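Local structure of putative sensory box/GGDEF family protein (Vibrio parahaemolyticus RIMD 2210633, 2P7J) at residues P150-L155 and I253-N258; Q76-Q81 and L170-E175; H246-S251 and I264-N269. The protein is probably the sensor region of a larger GGDEF-family protein that probably makes cyclic di-GMP from two molecules of GTP. All coordinates share one frame; numbering follows the deposited sequence.

Contact 1: P150-L155 and I253-N258; sequences PSLRIL and IKFVSN. With SO4 (sulfate ion), chain E.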
loop_
_atom_site.group_PDB
_atom_site.type_symbol
_atom_site.label_atom_id
_atom_site.label_comp_id
_atom_site.label_asym_id
_atom_site.label_seq_id
_atom_site.Cartn_x
_atom_site.Cartn_y
_atom_site.Cartn_z
ATOM N N PRO B 150 -0.424 -7.486 6.892
ATOM C CA PRO B 150 -0.208 -8.658 7.747
ATOM C C PRO B 150 1.213 -9.186 7.532
ATOM O O PRO B 150 1.671 -9.324 6.384
ATOM C CB PRO B 150 -1.255 -9.656 7.270
ATOM C CG PRO B 150 -1.574 -9.229 5.823
ATOM C CD PRO B 150 -1.373 -7.735 5.789
ATOM N N SER B 151 1.914 -9.464 8.626
ATOM C CA SER B 151 3.278 -9.912 8.506
ATOM C C SER B 151 3.607 -11.102 9.450
ATOM O O SER B 151 3.085 -11.190 10.573
ATOM C CB SER B 151 4.193 -8.695 8.679
ATOM O OG SER B 151 5.545 -9.045 8.781
ATOM N N LEU B 152 4.434 -12.039 8.962
ATOM C CA LEU B 152 4.959 -13.155 9.795
ATOM C C LEU B 152 6.395 -12.746 10.150
ATOM O O LEU B 152 7.282 -12.641 9.263
ATOM C CB LEU B 152 4.986 -14.472 9.017
ATOM C CG LEU B 152 5.585 -15.689 9.744
ATOM C CD1 LEU B 152 4.740 -16.115 10.948
ATOM C CD2 LEU B 152 5.788 -16.856 8.800
ATOM N N ARG B 153 6.617 -12.457 11.427
ATOM C CA ARG B 153 7.924 -11.947 11.838
ATOM C C ARG B 153 8.803 -13.115 12.228
ATOM O O ARG B 153 8.495 -13.840 13.159
ATOM C CB ARG B 153 7.775 -10.950 12.984
ATOM C CG ARG B 153 7.131 -9.665 12.547
ATOM C CD ARG B 153 6.577 -8.926 13.720
ATOM N NE ARG B 153 5.786 -7.790 13.254
ATOM C CZ ARG B 153 4.499 -7.863 12.887
ATOM N NH1 ARG B 153 3.846 -9.010 12.922
ATOM N NH2 ARG B 153 3.867 -6.778 12.469
ATOM N N ILE B 154 9.879 -13.299 11.474
ATOM C CA ILE B 154 10.907 -14.297 11.755
ATOM C C ILE B 154 11.807 -13.661 12.770
ATOM O O ILE B 154 12.178 -12.499 12.619
ATOM C CB ILE B 154 11.688 -14.688 10.468
ATOM C CG1 ILE B 154 10.704 -14.969 9.308
ATOM C CG2 ILE B 154 12.640 -15.884 10.722
ATOM C CD1 ILE B 154 9.608 -16.112 9.606
ATOM N N LEU B 155 12.089 -14.396 13.844
ATOM C CA LEU B 155 12.828 -13.874 15.003
ATOM C C LEU B 155 14.020 -14.776 15.287
ATOM O O LEU B 155 13.872 -15.990 15.332
ATOM C CB LEU B 155 11.922 -13.805 16.235
ATOM C CG LEU B 155 10.558 -13.105 16.043
ATOM C CD1 LEU B 155 9.536 -13.531 17.066
ATOM C CD2 LEU B 155 10.682 -11.565 16.018
ATOM N N ILE B 253 -1.712 -26.295 8.040
ATOM C CA ILE B 253 -0.275 -26.368 7.919
ATOM C C ILE B 253 0.355 -25.590 9.089
ATOM O O ILE B 253 -0.309 -24.793 9.793
ATOM C CB ILE B 253 0.236 -25.817 6.530
ATOM C CG1 ILE B 253 -0.041 -24.321 6.382
ATOM C CG2 ILE B 253 -0.426 -26.587 5.335
ATOM C CD1 ILE B 253 0.649 -23.659 5.169
ATOM N N LYS B 254 1.638 -25.857 9.294
ATOM C CA LYS B 254 2.445 -25.138 10.242
ATOM C C LYS B 254 3.311 -24.287 9.353
ATOM O O LYS B 254 4.010 -24.814 8.497
ATOM C CB LYS B 254 3.295 -26.121 11.053
ATOM C CG LYS B 254 4.094 -25.509 12.231
ATOM C CD LYS B 254 5.256 -26.417 12.611
ATOM C CE LYS B 254 5.954 -25.957 13.882
ATOM N NZ LYS B 254 6.420 -24.549 13.788
ATOM N N PHE B 255 3.228 -22.968 9.506
ATOM C CA PHE B 255 4.053 -22.096 8.704
ATOM C C PHE B 255 4.926 -21.242 9.639
ATOM O O PHE B 255 4.565 -20.119 10.015
ATOM C CB PHE B 255 3.193 -21.272 7.718
ATOM C CG PHE B 255 3.998 -20.386 6.766
ATOM C CD1 PHE B 255 5.055 -20.905 6.017
ATOM C CD2 PHE B 255 3.658 -19.056 6.597
ATOM C CE1 PHE B 255 5.792 -20.085 5.152
ATOM C CE2 PHE B 255 4.370 -18.236 5.742
ATOM C CZ PHE B 255 5.447 -18.755 5.006
ATOM N N VAL B 256 6.070 -21.821 10.002
ATOM C CA VAL B 256 7.095 -21.239 10.883
ATOM C C VAL B 256 6.623 -21.064 12.328
ATOM O O VAL B 256 7.215 -21.666 13.216
ATOM C CB VAL B 256 7.764 -19.908 10.363
ATOM C CG1 VAL B 256 9.041 -19.621 11.171
ATOM C CG2 VAL B 256 8.057 -19.955 8.814
ATOM N N SER B 257 5.582 -20.263 12.565
ATOM C CA SER B 257 5.033 -20.139 13.912
ATOM C C SER B 257 4.359 -21.441 14.315
ATOM O O SER B 257 4.019 -22.259 13.464
ATOM C CB SER B 257 4.040 -18.976 14.034
ATOM O OG SER B 257 2.874 -19.230 13.276
ATOM N N ASN B 258 4.162 -21.621 15.618
ATOM C CA ASN B 258 3.575 -22.862 16.145
ATOM C C ASN B 258 2.032 -22.934 16.047
ATOM O O ASN B 258 1.448 -23.978 16.229
ATOM C CB ASN B 258 4.089 -23.130 17.572
ATOM C CG ASN B 258 5.609 -23.322 17.621
ATOM O OD1 ASN B 258 6.322 -22.559 18.284
ATOM N ND2 ASN B 258 6.110 -24.321 16.896
HETATM S S SO4 E . 6.280 -4.000 12.982
HETATM O O1 SO4 E . 6.465 -3.195 11.767
HETATM O O2 SO4 E . 4.853 -4.059 13.349
HETATM O O3 SO4 E . 6.785 -5.383 12.737
HETATM O O4 SO4 E . 7.087 -3.404 14.089
#
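With CG trans to the backbone N (chi1 177°), Leu152 places its CD2 methyl against the ring of Phe255, whose own CG takes the same trans position (chi1 -176°). Leu152 CD2 lies 3.6 Å from Phe255 CE2, approaching the ring at a slant. The same methyl is 3.8 Å from Val256 CG2, a branch that also rests over the rim of one face of the Phe255 ring. Val256 also meets Ile154: the two side chains cross at about a right angle, with Ile154 CD1 3.9 Å from Val256 CG1. No hydrogen bond crosses this buried contact, which is mainly apolar packing. It joins an inner strand in the sheet of what is, by sequence family, a Cache-type sensor domain to the loop that leaves strand 246-254 of the second sheet, while helix 11-45 closes over it through Ile37 on Ile154 and an edge-to-face ring pair of Tyr30 with Phe255. Arg153, extended from CG to NE, emerges on the other side of its strand and meets the sulfate at its guanidinium edge: Arg153 NE donates to sulfate O3 over 2.7 Å at 165°, and Arg153 NH2 to sulfate O2 over 3.0 Å. Lys113, Arg116, Tyr118, Arg83 and Arg139 N also bind this anion, and Glu136 O holds Arg153 NH1.

Contact 2: Q76-Q81 and L170-E175; sequences QKLYKQ and LNVDIE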
loop_
_atom_site.group_PDB
_atom_site.type_symbol
_atom_site.label_atom_id
_atom_site.label_comp_id
_atom_site.label_asym_id
_atom_site.label_seq_id
_atom_site.Cartn_x
_atom_site.Cartn_y
_atom_site.Cartn_z
ATOM N N GLN B 76 15.152 -12.029 -2.689
ATOM C CA GLN B 76 14.165 -12.922 -2.097
ATOM C C GLN B 76 12.749 -12.423 -2.195
ATOM O O GLN B 76 11.844 -13.230 -2.175
ATOM C CB GLN B 76 14.477 -13.169 -0.615
ATOM C CG GLN B 76 15.712 -14.000 -0.378
ATOM C CD GLN B 76 15.591 -15.373 -0.990
ATOM O OE1 GLN B 76 14.779 -16.194 -0.557
ATOM N NE2 GLN B 76 16.381 -15.621 -2.019
ATOM N N LYS B 77 12.566 -11.098 -2.211
ATOM C CA LYS B 77 11.258 -10.449 -2.402
ATOM C C LYS B 77 10.196 -10.550 -1.288
ATOM O O LYS B 77 9.368 -9.635 -1.143
ATOM C CB LYS B 77 10.634 -10.871 -3.761
ATOM C CG LYS B 77 11.507 -10.498 -4.955
ATOM C CD LYS B 77 10.885 -10.941 -6.301
ATOM C CE LYS B 77 11.924 -10.827 -7.434
ATOM N NZ LYS B 77 11.438 -11.413 -8.747
ATOM N N LEU B 78 10.180 -11.628 -0.510
ATOM C CA LEU B 78 9.068 -11.789 0.448
ATOM C C LEU B 78 9.203 -11.046 1.766
ATOM O O LEU B 78 8.290 -11.072 2.567
ATOM C CB LEU B 78 8.705 -13.265 0.717
ATOM C CG LEU B 78 9.585 -14.177 1.592
ATOM C CD1 LEU B 78 8.864 -15.504 1.722
ATOM C CD2 LEU B 78 10.946 -14.398 0.979
ATOM N N TYR B 79 10.319 -10.367 1.971
ATOM C CA TYR B 79 10.562 -9.626 3.221
ATOM C C TYR B 79 10.320 -8.159 3.007
ATOM O O TYR B 79 11.039 -7.484 2.247
ATOM C CB TYR B 79 12.008 -9.802 3.705
ATOM C CG TYR B 79 12.433 -11.250 3.859
ATOM C CD1 TYR B 79 11.934 -12.041 4.898
ATOM C CD2 TYR B 79 13.332 -11.827 2.961
ATOM C CE1 TYR B 79 12.328 -13.351 5.046
ATOM C CE2 TYR B 79 13.727 -13.145 3.103
ATOM C CZ TYR B 79 13.216 -13.898 4.155
ATOM O OH TYR B 79 13.595 -15.201 4.295
ATOM N N LYS B 80 9.308 -7.636 3.648
ATOM C CA LYS B 80 9.141 -6.196 3.534
ATOM C C LYS B 80 9.975 -5.387 4.508
ATOM O O LYS B 80 10.172 -4.215 4.283
ATOM C CB LYS B 80 7.671 -5.778 3.541
ATOM C CG LYS B 80 6.893 -6.202 4.694
ATOM C CD LYS B 80 5.532 -5.529 4.584
ATOM C CE LYS B 80 5.687 -4.056 4.256
ATOM N NZ LYS B 80 4.383 -3.377 4.262
ATOM N N GLN B 81 10.461 -6.005 5.588
ATOM C CA GLN B 81 11.484 -5.367 6.435
ATOM C C GLN B 81 12.515 -6.392 6.835
ATOM O O GLN B 81 12.218 -7.585 6.887
ATOM C CB GLN B 81 10.885 -4.781 7.704
ATOM C CG GLN B 81 9.982 -3.588 7.516
ATOM C CD GLN B 81 9.480 -3.050 8.870
ATOM O OE1 GLN B 81 8.340 -3.318 9.298
ATOM N NE2 GLN B 81 10.330 -2.306 9.545
ATOM N N LEU B 170 12.793 -10.525 10.631
ATOM C CA LEU B 170 12.436 -10.462 9.208
ATOM C C LEU B 170 10.935 -10.495 9.122
ATOM O O LEU B 170 10.294 -11.409 9.674
ATOM C CB LEU B 170 13.054 -11.628 8.445
ATOM C CG LEU B 170 14.598 -11.701 8.497
ATOM C CD1 LEU B 170 15.005 -12.745 9.481
ATOM C CD2 LEU B 170 15.115 -12.108 7.140
ATOM N N ASN B 171 10.389 -9.474 8.464
ATOM C CA ASN B 171 8.939 -9.332 8.289
ATOM C C ASN B 171 8.544 -9.902 6.948
ATOM O O ASN B 171 8.702 -9.268 5.895
ATOM C CB ASN B 171 8.471 -7.864 8.369
ATOM C CG ASN B 171 8.405 -7.349 9.781
ATOM O OD1 ASN B 171 7.454 -6.675 10.151
ATOM N ND2 ASN B 171 9.426 -7.627 10.568
ATOM N N VAL B 172 8.047 -11.118 6.981
ATOM C CA VAL B 172 7.544 -11.714 5.794
ATOM C C VAL B 172 6.076 -11.420 5.534
ATOM O O VAL B 172 5.270 -11.354 6.464
ATOM C CB VAL B 172 7.601 -13.279 5.938
ATOM C CG1 VAL B 172 6.687 -14.011 4.863
ATOM C CG2 VAL B 172 9.057 -13.814 5.922
ATOM N N ASP B 173 5.694 -11.129 4.302
ATOM C CA ASP B 173 4.954 -9.960 3.911
ATOM C C ASP B 173 3.813 -10.916 3.432
ATOM O O ASP B 173 3.944 -11.581 2.410
ATOM C CB ASP B 173 5.537 -9.228 2.721
ATOM C CG ASP B 173 4.509 -8.325 2.007
ATOM O OD1 ASP B 173 3.272 -8.439 2.197
ATOM O OD2 ASP B 173 4.971 -7.505 1.187
ATOM N N ILE B 174 2.782 -11.106 4.247
ATOM C CA ILE B 174 1.764 -12.113 3.983
ATOM C C ILE B 174 0.847 -11.757 2.799
ATOM O O ILE B 174 0.491 -12.624 1.996
ATOM C CB ILE B 174 0.981 -12.489 5.265
ATOM C CG1 ILE B 174 1.895 -13.243 6.246
ATOM C CG2 ILE B 174 -0.256 -13.324 4.952
ATOM C CD1 ILE B 174 2.570 -14.539 5.679
ATOM N N GLU B 175 0.519 -10.480 2.648
ATOM C CA GLU B 175 -0.131 -10.062 1.409
ATOM C C GLU B 175 0.601 -10.463 0.131
ATOM O O GLU B 175 0.006 -11.066 -0.764
ATOM C CB GLU B 175 -0.461 -8.570 1.373
ATOM C CG GLU B 175 -1.670 -8.410 0.487
ATOM C CD GLU B 175 -2.578 -7.366 0.970
ATOM O OE1 GLU B 175 -2.152 -6.180 0.903
ATOM O OE2 GLU B 175 -3.702 -7.735 1.392
HETATM O O HOH W 1 7.550 -8.007 0.428
#
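Two backbone hydrogen bonds tie Tyr79-Gln81 to Leu170-Asp173. Lys80 N reaches Asn171 O over 2.8 Å through a bent hydrogen bond (138° at H), and Asn171 N gives a straighter bond of 3.1 Å to Gln81 O. Beside them, Tyr79 CA also approaches Asn171 O, and Val172 CA approaches Leu78 O, both as CA-H...O contacts.

The apolar contacts gather on the face that carries Tyr79 and Val172. Leu170 CD2 makes a CH-pi contact over one face of the Tyr79 ring, 3.9 Å from its centroid, and Leu78 CD2 lies over the opposite face, so the ring is clasped between two leucines. Val172 CG2 comes in obliquely, 3.4 Å from Tyr79 CE1. Ile37 and Ile40 of helix 11-45 also pack on Tyr79. The two strands are antiparallel neighbours in a sheet consistent with a Cache-type sensor domain; they meet where strand 79-86 begins, its chain turning a corner at Lys80, and where strand 163-173 gives way to helix 174-181.

Polar and mixed contacts cluster at that end. Asp173 is the helix N-cap, its OD1 accepting from the backbone N of Tyr176. A water 2.7 Å from Asp173 OD2 also lies within hydrogen-bonding distance of Lys77 O. The aliphatic part of Lys80 crosses Asp173 at about a right angle, with Lys80 CG 3.9 Å from Asp173 CB. A bend at chi3 (-47°) carries Lys80 NZ onward to weak interactions with Glu138 and Ser149.

Contact 3: H246-S251 and I264-N269; sequences HLIAFS and IIDLSN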
loop_
_atom_site.group_PDB
_atom_site.type_symbol
_atom_site.label_atom_id
_atom_site.label_comp_id
_atom_site.label_asym_id
_atom_site.label_seq_id
_atom_site.Cartn_x
_atom_site.Cartn_y
_atom_site.Cartn_z
ATOM N N HIS B 246 -22.557 -23.903 0.005
ATOM C CA HIS B 246 -21.126 -23.733 -0.215
ATOM C C HIS B 246 -20.406 -25.070 -0.177
ATOM O O HIS B 246 -20.719 -25.935 0.648
ATOM C CB HIS B 246 -20.534 -22.802 0.839
ATOM C CG HIS B 246 -20.750 -21.347 0.550
ATOM N ND1 HIS B 246 -21.981 -20.734 0.674
ATOM C CD2 HIS B 246 -19.892 -20.382 0.145
ATOM C CE1 HIS B 246 -21.869 -19.456 0.352
ATOM N NE2 HIS B 246 -20.611 -19.216 0.031
ATOM N N LEU B 247 -19.456 -25.260 -1.086
ATOM C CA LEU B 247 -18.481 -26.324 -0.881
ATOM C C LEU B 247 -17.216 -25.735 -0.222
ATOM O O LEU B 247 -16.655 -24.743 -0.699
ATOM C CB LEU B 247 -18.149 -27.058 -2.169
ATOM C CG LEU B 247 -16.835 -27.838 -2.117
ATOM C CD1 LEU B 247 -17.025 -29.217 -1.510
ATOM C CD2 LEU B 247 -16.257 -27.951 -3.494
ATOM N N ILE B 248 -16.810 -26.339 0.893
ATOM C CA ILE B 248 -15.662 -25.870 1.660
ATOM C C ILE B 248 -14.645 -26.984 1.698
ATOM O O ILE B 248 -14.941 -28.056 2.212
ATOM C CB ILE B 248 -16.021 -25.540 3.153
ATOM C CG1 ILE B 248 -17.222 -24.565 3.272
ATOM C CG2 ILE B 248 -14.766 -25.136 3.954
ATOM C CD1 ILE B 248 -17.012 -23.182 2.801
ATOM N N ALA B 249 -13.455 -26.740 1.151
ATOM C CA ALA B 249 -12.360 -27.679 1.323
ATOM C C ALA B 249 -11.302 -27.005 2.198
ATOM O O ALA B 249 -11.045 -25.817 2.045
ATOM C CB ALA B 249 -11.793 -28.133 -0.025
ATOM N N PHE B 250 -10.713 -27.750 3.131
ATOM C CA PHE B 250 -9.845 -27.139 4.121
ATOM C C PHE B 250 -8.624 -27.978 4.390
ATOM O O PHE B 250 -8.631 -29.179 4.165
ATOM C CB PHE B 250 -10.617 -26.896 5.424
ATOM C CG PHE B 250 -11.358 -28.102 5.909
ATOM C CD1 PHE B 250 -10.725 -29.040 6.727
ATOM C CD2 PHE B 250 -12.697 -28.326 5.515
ATOM C CE1 PHE B 250 -11.410 -30.177 7.166
ATOM C CE2 PHE B 250 -13.379 -29.446 5.941
ATOM C CZ PHE B 250 -12.740 -30.384 6.759
ATOM N N SER B 251 -7.565 -27.336 4.855
ATOM C CA SER B 251 -6.407 -28.046 5.390
ATOM C C SER B 251 -5.646 -27.152 6.347
ATOM O O SER B 251 -5.824 -25.933 6.362
ATOM C CB SER B 251 -5.485 -28.589 4.298
ATOM O OG SER B 251 -4.745 -27.543 3.720
ATOM N N ILE B 264 -8.248 -22.496 3.069
ATOM C CA ILE B 264 -9.663 -22.654 2.741
ATOM C C ILE B 264 -9.954 -22.361 1.272
ATOM O O ILE B 264 -9.638 -21.286 0.766
ATOM C CB ILE B 264 -10.563 -21.685 3.618
ATOM C CG1 ILE B 264 -10.325 -21.898 5.127
ATOM C CG2 ILE B 264 -12.075 -21.813 3.254
ATOM C CD1 ILE B 264 -10.656 -23.311 5.687
ATOM N N ILE B 265 -10.586 -23.312 0.609
ATOM C CA ILE B 265 -11.278 -23.070 -0.665
ATOM C C ILE B 265 -12.815 -23.146 -0.434
ATOM O O ILE B 265 -13.369 -24.192 -0.054
ATOM C CB ILE B 265 -10.819 -24.052 -1.747
ATOM C CG1 ILE B 265 -9.339 -23.830 -2.074
ATOM C CG2 ILE B 265 -11.711 -23.949 -3.019
ATOM C CD1 ILE B 265 -8.718 -25.005 -2.871
ATOM N N ASP B 266 -13.469 -22.009 -0.650
ATOM C CA ASP B 266 -14.858 -21.813 -0.337
ATOM C C ASP B 266 -15.568 -21.394 -1.620
ATOM O O ASP B 266 -15.386 -20.282 -2.088
ATOM C CB ASP B 266 -15.003 -20.718 0.724
ATOM C CG ASP B 266 -16.466 -20.384 1.045
ATOM O OD1 ASP B 266 -17.381 -20.927 0.367
ATOM O OD2 ASP B 266 -16.701 -19.568 1.979
ATOM N N LEU B 267 -16.382 -22.295 -2.160
ATOM C CA LEU B 267 -17.073 -22.089 -3.422
ATOM C C LEU B 267 -18.587 -22.022 -3.224
ATOM O O LEU B 267 -19.178 -22.931 -2.660
ATOM C CB LEU B 267 -16.751 -23.252 -4.373
ATOM C CG LEU B 267 -15.281 -23.382 -4.788
ATOM C CD1 LEU B 267 -15.066 -24.758 -5.340
ATOM C CD2 LEU B 267 -14.908 -22.311 -5.793
ATOM N N SER B 268 -19.209 -20.942 -3.695
ATOM C CA SER B 268 -20.678 -20.883 -3.750
ATOM C C SER B 268 -21.206 -21.928 -4.715
ATOM O O SER B 268 -20.462 -22.455 -5.551
ATOM C CB SER B 268 -21.176 -19.502 -4.183
ATOM O OG SER B 268 -20.760 -19.201 -5.507
ATOM N N ASN B 269 -22.492 -22.240 -4.576
ATOM C CA ASN B 269 -23.228 -23.024 -5.576
ATOM C C ASN B 269 -23.059 -22.459 -6.995
ATOM O O ASN B 269 -22.818 -23.199 -7.951
ATOM C CB ASN B 269 -24.717 -23.086 -5.201
ATOM C CG ASN B 269 -25.072 -24.314 -4.356
ATOM O OD1 ASN B 269 -24.342 -25.322 -4.339
ATOM N ND2 ASN B 269 -26.219 -24.241 -3.667
#
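Leu247 and Leu267 lie side by side and point the same way, with Leu247 CD2 3.9 Å from Leu267 CD1, on the face of the sheet that also carries Ala249 and Ile265. On the other face the Asp266 side chain runs alongside Ile248, pointing the same way. Trans placement of CG relative to the backbone N (chi1 176°) sends this carboxylate across to the neighbouring strand, while OD2 is held by the hydroxyl of Tyr226. Ser268 CA makes a CH-pi contact over one face of the His246 ring, 4.2 Å from its centroid. Further along, Ile264 CD1 touches Phe250 CB at 3.6 Å, although the Phe250 ring itself turns away. Four backbone hydrogen bonds fix this register of a regular antiparallel beta hairpin: Leu247 and Leu267 exchange one pair, Ala249 and Ile265 the other, with Ala249 N to Ile265 O at 2.8 Å. The strand axes run antiparallel, at 169°. Strand 238-242 flanks the hairpin beside 246-251 and strand 189-194 flanks it beside 264-268; helix 11-45 packs on the leucine face through Thr15 and Ala19, and Ser268 caps the helix that follows.

Overall arrangement
Contacts 1 and 2 meet in the seven-stranded sheet, their centres 11 Å apart, because strands 150-160 and 163-173 are neighbours there. Ile154 N lies 2.6 Å from Leu170 O and Leu152 N 2.7 Å from Val172 O, both probable hydrogen bonds. The sulfate bound by Arg153 also lies about 3 Å from the side chain of Asn171 (nearest atoms), so both contacts border one anion site, which may mark a pocket, though the ion probably came from the crystallisation liquor. Contact 3 belongs to the second sheet, its centre 24 Å from that of contact 1 and 28 Å from that of contact 2. Strand 246-254 leads from contact 3 into contact 1, and helix 11-45 packs against all three.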